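Local coordinates for putative exported protein (Bacteroides fragilis NCTC 9343, PDB 3IEE) that is of unknown function but, as an all-helical and probably exported lipoprotein, is likely to act outside the cytoplasm, at residues A[47-50]-A[51-55]. Numbering follows the deposited sequence.
Sequences NAVL and DYMEQ. With EDO (1,2-ethanediol), chain C.
Two successive turns of the short helix 43-56 meet where N47, A48, V49 and L50 each accept the backbone N-H of the residue four places on. D51 N reaches N47 O at 2.8 Å, and the straightest of the four bonds runs from M53 N to V49 O (2.9 Å, 171° at the hydrogen). On the buried side, the selenomethionine M53 keeps CG beside its own backbone N (chi1 -70°), which brings CG up to V49 O, 3.3 Å away, and carries the selenium back along the helix. There SE meets V49 CG1 at 4.1 Å, the two side chains crossing at a slant, while L50 CD2 lies farther off, 4.4 Å from SE. This apolar strip is the face by which the helix packs into the alpha-helical bundle: V49 and M53 touch F111 of helix 87-119, and L50 and M53 touch N133 of helix 123-162. The carboxylate of D51 sits close to N47 O, with OD2 3.3 Å from it; both are acceptors, and the salt bridge of OD2 to K192 probably offsets their repulsion. N47 uses both ends of its amide, ND2 giving a hydrogen bond to A190 O and OD1 taking one of 3.0 Å from O1 of a 1,2-ethanediol, probably a crystallisation additive, that also bonds S137 O. E54 lays CG against L50 O at 3.3 Å, and its extended chain takes OE2 to a hydrogen bond with the hydroxyl of Y134 on helix 123-162.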
loop_
_atom_site.group_PDB
_atom_site.type_symbol
_atom_site.label_atom_id
_atom_site.label_comp_id
_atom_site.label_asym_id
_atom_site.label_seq_id
_atom_site.Cartn_x
_atom_site.Cartn_y
_atom_site.Cartn_z
ATOM N N ASN A 47 -8.645 8.844 6.135
ATOM C CA ASN A 47 -8.853 8.953 7.591
ATOM C C ASN A 47 -9.379 10.349 8.007
ATOM O O ASN A 47 -10.298 10.470 8.849
ATOM C CB ASN A 47 -7.540 8.717 8.351
ATOM C CG ASN A 47 -7.065 7.259 8.327
ATOM O OD1 ASN A 47 -7.795 6.376 7.894
ATOM N ND2 ASN A 47 -5.837 7.020 8.805
ATOM N N ALA A 48 -8.749 11.373 7.414
ATOM C CA ALA A 48 -9.119 12.776 7.621
ATOM C C ALA A 48 -10.543 13.092 7.165
ATOM O O ALA A 48 -11.269 13.855 7.860
ATOM C CB ALA A 48 -8.098 13.722 6.926
ATOM N N VAL A 49 -10.958 12.544 6.017
ATOM C CA VAL A 49 -12.315 12.726 5.525
ATOM C C VAL A 49 -13.299 12.092 6.527
ATOM O O VAL A 49 -14.272 12.724 6.919
ATOM C CB VAL A 49 -12.496 12.199 4.069
ATOM C CG1 VAL A 49 -13.940 12.164 3.678
ATOM C CG2 VAL A 49 -11.656 13.042 3.065
ATOM N N LEU A 50 -13.029 10.849 6.936
ATOM C CA LEU A 50 -13.914 10.147 7.865
ATOM C C LEU A 50 -13.957 10.829 9.245
ATOM O O LEU A 50 -15.012 10.930 9.885
ATOM C CB LEU A 50 -13.488 8.691 8.013
ATOM C CG LEU A 50 -13.673 7.783 6.776
ATOM C CD1 LEU A 50 -12.897 6.463 7.065
ATOM C CD2 LEU A 50 -15.169 7.501 6.467
ATOM N N ASP A 51 -12.806 11.298 9.697
ATOM C CA ASP A 51 -12.721 12.005 10.981
ATOM C C ASP A 51 -13.571 13.289 10.950
ATOM O O ASP A 51 -14.286 13.583 11.916
ATOM C CB ASP A 51 -11.282 12.369 11.293
ATOM C CG ASP A 51 -10.455 11.199 11.832
ATOM O OD1 ASP A 51 -11.029 10.223 12.300
ATOM O OD2 ASP A 51 -9.217 11.329 11.838
ATOM N N TYR A 52 -13.443 14.058 9.880
ATOM C CA TYR A 52 -14.264 15.265 9.657
ATOM C C TYR A 52 -15.743 14.930 9.587
ATOM O O TYR A 52 -16.569 15.591 10.216
ATOM C CB TYR A 52 -13.846 16.012 8.387
ATOM C CG TYR A 52 -14.674 17.293 8.134
ATOM C CD1 TYR A 52 -14.520 18.426 8.935
ATOM C CD2 TYR A 52 -15.682 17.313 7.185
ATOM C CE1 TYR A 52 -15.292 19.551 8.734
ATOM C CE2 TYR A 52 -16.440 18.425 6.960
ATOM C CZ TYR A 52 -16.282 19.541 7.750
ATOM O OH TYR A 52 -17.026 20.676 7.510
HETATM N N MSE A 53 -16.108 13.909 8.825
HETATM C CA MSE A 53 -17.500 13.455 8.832
HETATM C C MSE A 53 -18.014 13.203 10.246
HETATM O O MSE A 53 -19.075 13.720 10.612
HETATM C CB MSE A 53 -17.701 12.213 7.927
HETATM C CG MSE A 53 -17.566 12.522 6.469
HETATM SE SE MSE A 53 -17.544 10.979 5.336
HETATM C CE MSE A 53 -19.429 10.522 5.401
ATOM N N GLU A 54 -17.260 12.439 11.045
ATOM C CA GLU A 54 -17.659 12.135 12.427
ATOM C C GLU A 54 -17.810 13.422 13.247
ATOM O O GLU A 54 -18.801 13.623 13.953
ATOM C CB GLU A 54 -16.620 11.276 13.155
ATOM C CG GLU A 54 -16.450 9.860 12.651
ATOM C CD GLU A 54 -15.182 9.140 13.240
ATOM O OE1 GLU A 54 -14.195 9.811 13.658
ATOM O OE2 GLU A 54 -15.192 7.882 13.279
ATOM N N GLN A 55 -16.798 14.273 13.165
ATOM C CA GLN A 55 -16.790 15.498 13.970
ATOM C C GLN A 55 -17.906 16.452 13.578
ATOM O O GLN A 55 -18.543 17.033 14.460
ATOM C CB GLN A 55 -15.434 16.197 13.856
ATOM C CG GLN A 55 -15.284 17.359 14.805
ATOM C CD GLN A 55 -15.696 17.010 16.229
ATOM O OE1 GLN A 55 -16.577 17.686 16.824
ATOM N NE2 GLN A 55 -15.070 15.952 16.798
HETATM C C1 EDO C . -7.901 4.462 4.605
HETATM O O1 EDO C . -7.289 4.189 5.888
HETATM C C2 EDO C . -8.443 3.170 3.986
HETATM O O2 EDO C . -9.009 3.415 2.685
#